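Local structure of putative TRAP PERIPLASMIC SOLUTE BINDING PROTEIN (Haemophilus influenzae, 4PBQ) at residues 194-205 and 214-222. The protein probably serves as the periplasmic solute-binding component of a TRAP transporter, binding sugar acids such as L-gulonate. Numbering follows the deposited sequence.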
ATOM      1  N   PHE A 194       9.408 -14.599  -4.764  1.00  7.02           N
ATOM      2  CA  PHE A 194       9.604 -16.017  -4.455  1.00 10.01           C
ATOM      3  C   PHE A 194      10.811 -16.584  -5.184  1.00 10.26           C
ATOM      4  O   PHE A 194      11.638 -17.278  -4.574  1.00 11.34           O
ATOM      5  CB  PHE A 194       8.360 -16.841  -4.816  1.00 13.41           C
ATOM      6  CG  PHE A 194       7.343 -16.922  -3.719  1.00 17.02           C
ATOM      7  CD1 PHE A 194       7.559 -17.745  -2.619  1.00 19.07           C
ATOM      8  CD2 PHE A 194       6.157 -16.201  -3.797  1.00 17.86           C
ATOM      9  CE1 PHE A 194       6.612 -17.840  -1.607  1.00 24.15           C
ATOM     10  CE2 PHE A 194       5.201 -16.289  -2.788  1.00 23.24           C
ATOM     11  CZ  PHE A 194       5.427 -17.102  -1.691  1.00 20.31           C
ATOM     12  N   THR A 195      10.918 -16.320  -6.484  1.00 10.76           N
ATOM     13  CA  THR A 195      12.001 -16.909  -7.251  1.00 13.09           C
ATOM     14  C   THR A 195      13.342 -16.288  -6.873  1.00 12.18           C
ATOM     15  O   THR A 195      14.346 -16.985  -6.835  1.00 13.39           O
ATOM     16  CB  THR A 195      11.751 -16.891  -8.776  1.00 11.02           C
ATOM     17  OG1 THR A 195      12.712 -17.740  -9.404  1.00 15.23           O
ATOM     18  CG2 THR A 195      11.833 -15.459  -9.352  1.00 14.30           C
ATOM     19  N   ALA A 196      13.351 -14.998  -6.539  1.00 10.91           N
ATOM     20  CA  ALA A 196      14.575 -14.368  -6.036  1.00  9.44           C
ATOM     21  C   ALA A 196      15.067 -14.977  -4.728  1.00 11.24           C
ATOM     22  O   ALA A 196      16.284 -15.138  -4.522  1.00 12.11           O
ATOM     23  CB  ALA A 196      14.399 -12.873  -5.886  1.00  9.69           C
ATOM     24  N   LEU A 197      14.145 -15.306  -3.836  1.00 10.28           N
ATOM     25  CA  LEU A 197      14.502 -16.015  -2.621  1.00 11.34           C
ATOM     26  C   LEU A 197      15.037 -17.405  -2.931  1.00 13.76           C
ATOM     27  O   LEU A 197      16.077 -17.809  -2.407  1.00 13.96           O
ATOM     28  CB  LEU A 197      13.298 -16.120  -1.671  1.00 10.80           C
ATOM     29  CG  LEU A 197      12.976 -14.852  -0.887  1.00  9.80           C
ATOM     30  CD1 LEU A 197      11.592 -14.927  -0.279  1.00 11.59           C
ATOM     31  CD2 LEU A 197      14.008 -14.629   0.209  1.00  9.38           C
ATOM     32  N   GLU A 198      14.326 -18.127  -3.788  1.00 17.08           N
ATOM     33  CA  GLU A 198      14.674 -19.502  -4.111  1.00 16.02           C
ATOM     34  C   GLU A 198      16.060 -19.577  -4.741  1.00 13.33           C
ATOM     35  O   GLU A 198      16.823 -20.537  -4.497  1.00 19.42           O
ATOM     36  CB  GLU A 198      13.601 -20.105  -5.025  1.00 17.29           C
ATOM     37  CG  GLU A 198      13.617 -21.616  -5.126  1.00 31.01           C
ATOM     38  CD  GLU A 198      14.661 -22.139  -6.085  1.00 43.97           C
ATOM     39  OE1 GLU A 198      15.085 -21.374  -6.985  1.00 46.89           O
ATOM     40  OE2 GLU A 198      15.054 -23.323  -5.940  1.00 47.39           O
ATOM     41  N   GLN A 199      16.398 -18.554  -5.520  1.00 11.95           N
ATOM     42  CA  GLN A 199      17.698 -18.445  -6.185  1.00 12.88           C
ATOM     43  C   GLN A 199      18.792 -17.850  -5.303  1.00 15.08           C
ATOM     44  O   GLN A 199      19.906 -17.692  -5.767  1.00 17.42           O
ATOM     45  CB  GLN A 199      17.596 -17.590  -7.446  1.00 16.04           C
ATOM     46  CG  GLN A 199      16.887 -18.237  -8.618  1.00 15.01           C
ATOM     47  CD  GLN A 199      16.666 -17.241  -9.761  1.00 15.77           C
ATOM     48  OE1 GLN A 199      17.600 -16.878 -10.474  1.00 13.93           O
ATOM     49  NE2 GLN A 199      15.427 -16.792  -9.928  1.00 11.57           N
ATOM     50  N   LYS A 200      18.462 -17.508  -4.055  1.00 15.25           N
ATOM     51  CA  LYS A 200      19.411 -16.893  -3.106  1.00 15.97           C
ATOM     52  C   LYS A 200      19.966 -15.551  -3.572  1.00 17.85           C
ATOM     53  O   LYS A 200      21.113 -15.200  -3.269  1.00 22.14           O
ATOM     54  CB  LYS A 200      20.571 -17.845  -2.791  1.00 17.13           C
ATOM     55  CG  LYS A 200      20.159 -19.185  -2.242  1.00 27.16           C
ATOM     56  CD  LYS A 200      21.405 -20.015  -1.880  1.00 24.41           C
ATOM     57  CE  LYS A 200      21.051 -21.243  -1.102  1.00 36.73           C
ATOM     58  NZ  LYS A 200      20.369 -22.266  -1.941  1.00 47.73           N
ATOM     59  N   VAL A 201      19.141 -14.790  -4.286  1.00 13.07           N
ATOM     60  CA  VAL A 201      19.509 -13.476  -4.775  1.00 11.03           C
ATOM     61  C   VAL A 201      19.211 -12.415  -3.729  1.00 13.72           C
ATOM     62  O   VAL A 201      19.854 -11.378  -3.681  1.00 13.57           O
ATOM     63  CB  VAL A 201      18.773 -13.155  -6.104  1.00 15.00           C
ATOM     64  CG1 VAL A 201      19.018 -11.738  -6.543  1.00 16.29           C
ATOM     65  CG2 VAL A 201      19.225 -14.130  -7.184  1.00 24.57           C
ATOM     66  N   ILE A 202      18.204 -12.681  -2.906  1.00 12.25           N
ATOM     67  CA  ILE A 202      17.846 -11.799  -1.809  1.00 11.20           C
ATOM     68  C   ILE A 202      17.696 -12.649  -0.558  1.00  8.92           C
ATOM     69  O   ILE A 202      17.550 -13.870  -0.640  1.00 10.32           O
ATOM     70  CB  ILE A 202      16.508 -11.069  -2.071  1.00  8.40           C
ATOM     71  CG1 ILE A 202      15.379 -12.064  -2.346  1.00  7.21           C
ATOM     72  CG2 ILE A 202      16.656 -10.049  -3.263  1.00 11.13           C
ATOM     73  CD1 ILE A 202      14.005 -11.387  -2.567  1.00  7.68           C
ATOM     74  N   ASP A 203      17.706 -11.991   0.595  1.00  8.46           N
ATOM     75  CA  ASP A 203      17.518 -12.641   1.890  1.00 10.06           C
ATOM     76  C   ASP A 203      16.106 -12.448   2.441  1.00 10.42           C
ATOM     77  O   ASP A 203      15.670 -13.192   3.331  1.00 10.54           O
ATOM     78  CB  ASP A 203      18.476 -12.056   2.898  1.00  9.50           C
ATOM     79  CG  ASP A 203      19.921 -12.268   2.512  1.00 17.80           C
ATOM     80  OD1 ASP A 203      20.284 -13.429   2.237  1.00 16.40           O
ATOM     81  OD2 ASP A 203      20.669 -11.261   2.466  1.00 17.61           O
ATOM     82  N   GLY A 204      15.412 -11.433   1.932  1.00  8.57           N
ATOM     83  CA  GLY A 204      14.086 -11.119   2.409  1.00  7.89           C
ATOM     84  C   GLY A 204      13.441  -9.985   1.636  1.00  8.02           C
ATOM     85  O   GLY A 204      13.882  -9.577   0.540  1.00  6.83           O
ATOM     86  N   GLN A 205      12.345  -9.495   2.192  1.00  7.60           N
ATOM     87  CA  GLN A 205      11.549  -8.452   1.568  1.00  5.78           C
ATOM     88  C   GLN A 205      10.825  -7.698   2.683  1.00  8.98           C
ATOM     89  O   GLN A 205      11.051  -7.978   3.862  1.00  8.05           O
ATOM     90  CB  GLN A 205      10.552  -9.038   0.524  1.00  6.68           C
ATOM     91  CG  GLN A 205       9.501  -9.992   1.078  1.00  9.08           C
ATOM     92  CD  GLN A 205       8.260  -9.293   1.609  1.00  8.03           C
ATOM     93  OE1 GLN A 205       7.590  -8.566   0.883  1.00  9.14           O
ATOM     94  NE2 GLN A 205       7.989  -9.464   2.900  1.00  8.94           N
ATOM     95  N   ASP A 214      -0.870 -13.884   3.192  1.00 10.94           N
ATOM     96  CA  ASP A 214      -1.765 -14.193   2.063  1.00  8.28           C
ATOM     97  C   ASP A 214      -0.936 -14.737   0.902  1.00  9.19           C
ATOM     98  O   ASP A 214      -1.388 -15.598   0.155  1.00 11.76           O
ATOM     99  CB  ASP A 214      -2.448 -12.927   1.559  1.00  8.50           C
ATOM    100  CG  ASP A 214      -3.512 -12.352   2.517  1.00 16.04           C
ATOM    101  OD1 ASP A 214      -3.908 -12.989   3.518  1.00 14.02           O
ATOM    102  OD2 ASP A 214      -3.966 -11.213   2.213  1.00 19.12           O
ATOM    103  N   SER A 215       0.254 -14.173   0.724  1.00  9.74           N
ATOM    104  CA  SER A 215       1.135 -14.543  -0.386  1.00  8.83           C
ATOM    105  C   SER A 215       1.833 -15.887  -0.198  1.00 12.76           C
ATOM    106  O   SER A 215       2.375 -16.442  -1.165  1.00 15.35           O
ATOM    107  CB  SER A 215       2.227 -13.493  -0.553  1.00  9.45           C
ATOM    108  OG  SER A 215       3.073 -13.519   0.593  1.00  9.53           O
ATOM    109  N   GLY A 216       1.830 -16.398   1.032  1.00 11.42           N
ATOM    110  CA  GLY A 216       2.601 -17.581   1.374  1.00 11.82           C
ATOM    111  C   GLY A 216       4.087 -17.288   1.601  1.00 11.50           C
ATOM    112  O   GLY A 216       4.867 -18.212   1.821  1.00 12.44           O
ATOM    113  N   LEU A 217       4.485 -16.019   1.552  1.00 10.73           N
ATOM    114  CA  LEU A 217       5.899 -15.682   1.816  1.00 10.07           C
ATOM    115  C   LEU A 217       6.356 -16.157   3.192  1.00  9.72           C
ATOM    116  O   LEU A 217       7.536 -16.475   3.381  1.00 10.52           O
ATOM    117  CB  LEU A 217       6.157 -14.175   1.666  1.00  7.35           C
ATOM    118  CG  LEU A 217       6.377 -13.733   0.224  1.00 10.77           C
ATOM    119  CD1 LEU A 217       6.296 -12.197   0.121  1.00 13.87           C
ATOM    120  CD2 LEU A 217       7.714 -14.241  -0.305  1.00 13.20           C
ATOM    121  N   TYR A 218       5.441 -16.245   4.164  1.00  9.26           N
ATOM    122  CA  TYR A 218       5.822 -16.689   5.506  1.00 11.40           C
ATOM    123  C   TYR A 218       6.438 -18.106   5.523  1.00 10.24           C
ATOM    124  O   TYR A 218       7.214 -18.456   6.417  1.00 12.74           O
ATOM    125  CB  TYR A 218       4.614 -16.618   6.458  1.00 12.11           C
ATOM    126  CG  TYR A 218       3.546 -17.677   6.216  1.00 11.64           C
ATOM    127  CD1 TYR A 218       2.590 -17.529   5.213  1.00 15.18           C
ATOM    128  CD2 TYR A 218       3.483 -18.820   7.016  1.00 14.90           C
ATOM    129  CE1 TYR A 218       1.623 -18.494   5.009  1.00 15.37           C
ATOM    130  CE2 TYR A 218       2.527 -19.781   6.813  1.00 14.75           C
ATOM    131  CZ  TYR A 218       1.606 -19.623   5.811  1.00 20.64           C
ATOM    132  OH  TYR A 218       0.657 -20.591   5.621  1.00 20.11           O
ATOM    133  N   GLU A 219       6.099 -18.913   4.514  1.00 10.52           N
ATOM    134  CA  GLU A 219       6.562 -20.289   4.473  1.00 11.68           C
ATOM    135  C   GLU A 219       8.041 -20.384   4.091  1.00 11.44           C
ATOM    136  O   GLU A 219       8.670 -21.404   4.322  1.00 13.20           O
ATOM    137  CB  GLU A 219       5.715 -21.085   3.492  1.00 14.31           C
ATOM    138  CG  GLU A 219       4.278 -21.260   3.955  1.00 15.74           C
ATOM    139  CD  GLU A 219       3.508 -22.216   3.067  1.00 31.14           C
ATOM    140  OE1 GLU A 219       3.655 -22.134   1.833  1.00 30.14           O
ATOM    141  OE2 GLU A 219       2.780 -23.063   3.611  1.00 41.64           O
ATOM    142  N   VAL A 220       8.572 -19.315   3.511  1.00  9.86           N
ATOM    143  CA  VAL A 220       9.969 -19.283   3.080  1.00  9.24           C
ATOM    144  C   VAL A 220      10.750 -18.145   3.737  1.00 16.16           C
ATOM    145  O   VAL A 220      11.821 -17.764   3.267  1.00 15.85           O
ATOM    146  CB  VAL A 220      10.098 -19.176   1.537  1.00 10.53           C
ATOM    147  CG1 VAL A 220       9.581 -20.457   0.856  1.00 14.85           C
ATOM    148  CG2 VAL A 220       9.375 -17.934   0.994  1.00 16.24           C
ATOM    149  N   GLN A 221      10.213 -17.612   4.828  1.00 13.94           N
ATOM    150  CA  GLN A 221      10.854 -16.522   5.560  1.00 11.56           C
ATOM    151  C   GLN A 221      10.694 -16.764   7.048  1.00 12.50           C
ATOM    152  O   GLN A 221       9.662 -16.419   7.624  1.00 19.85           O
ATOM    153  CB  GLN A 221      10.234 -15.182   5.173  1.00 13.97           C
ATOM    154  CG  GLN A 221      10.378 -14.791   3.714  1.00 10.01           C
ATOM    155  CD  GLN A 221      11.675 -14.036   3.451  1.00  7.39           C
ATOM    156  OE1 GLN A 221      11.676 -12.813   3.325  1.00  9.78           O
ATOM    157  NE2 GLN A 221      12.774 -14.764   3.405  1.00 10.47           N
ATOM    158  N   LYS A 222      11.737 -17.301   7.667  1.00 15.37           N
ATOM    159  CA  LYS A 222      11.697 -17.695   9.085  1.00 14.96           C
ATOM    160  C   LYS A 222      11.400 -16.502   9.986  1.00 20.02           C
ATOM    161  O   LYS A 222      10.576 -16.593  10.889  1.00 18.34           O
ATOM    162  CB  LYS A 222      13.025 -18.319   9.492  1.00 20.23           C
ATOM    163  CG  LYS A 222      13.058 -18.851  10.930  1.00 25.51           C
ATOM    164  CD  LYS A 222      14.357 -19.642  11.181  1.00 35.08           C
ATOM    165  CE  LYS A 222      14.250 -20.599  12.370  1.00 47.94           C
ATOM    166  NZ  LYS A 222      14.656 -19.985  13.671  1.00 51.74           N
TER
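F194 reaches from helix 193-198 to the turn that follows helix 209-214, using both face and edge of its ring. L217 lays CD2 over the centre of one face, 3.9 Å from the F194 ring centroid and 10° off its normal, a CH-pi contact. At the rim, F194 CZ lies 3.2 Å from S215 O, its weakly positive edge meeting a carbonyl oxygen. A flat aromatic can do both at once. G216, at positive phi where the helix ends, brings the chain round beside the ring, and S215 OG accepts from L217 N (3.0 Å) in an ST turn and also bonds L211 O in that helix.

Apolar packing continues through branched side chains. With two methyls, L197 can touch L217 CD2 and V220 CG2 with CD1, each at 3.9 Å, while CD2 lies by the Q221 amide. The compact, branched V220 also sets CG2 against F194 CE1. L217 CD1 packs on the amide carbon CD of Q205 at 3.8 Å, so the leucine fork spans helix and strand.

Q221 supplies the polar link. Bent at chi2 (-88°), its side chain crosses that of L197 at about a right angle, bringing NE2 to D203 O over 3.3 Å, nearly straight at 170° but from above the carbonyl plane. Glutamine suits because its amide offers donor and acceptor: NE2 also bonds V220 O, while OE1 accepts from S150 OG. OE1 comes within 3.1 Å of G204 CA, a closeness that suits glycine, which has no side chain.

S150, on strand 136-151, also bonds Q205 NE2, and Q205 OE1 is held by N207 of the L-gulonate pocket. The contact thus packs helix 193-198 and the start of strand 204-208 against the connection from helix 209-214 to strand 223-225, both strands pairing with strand 136-151.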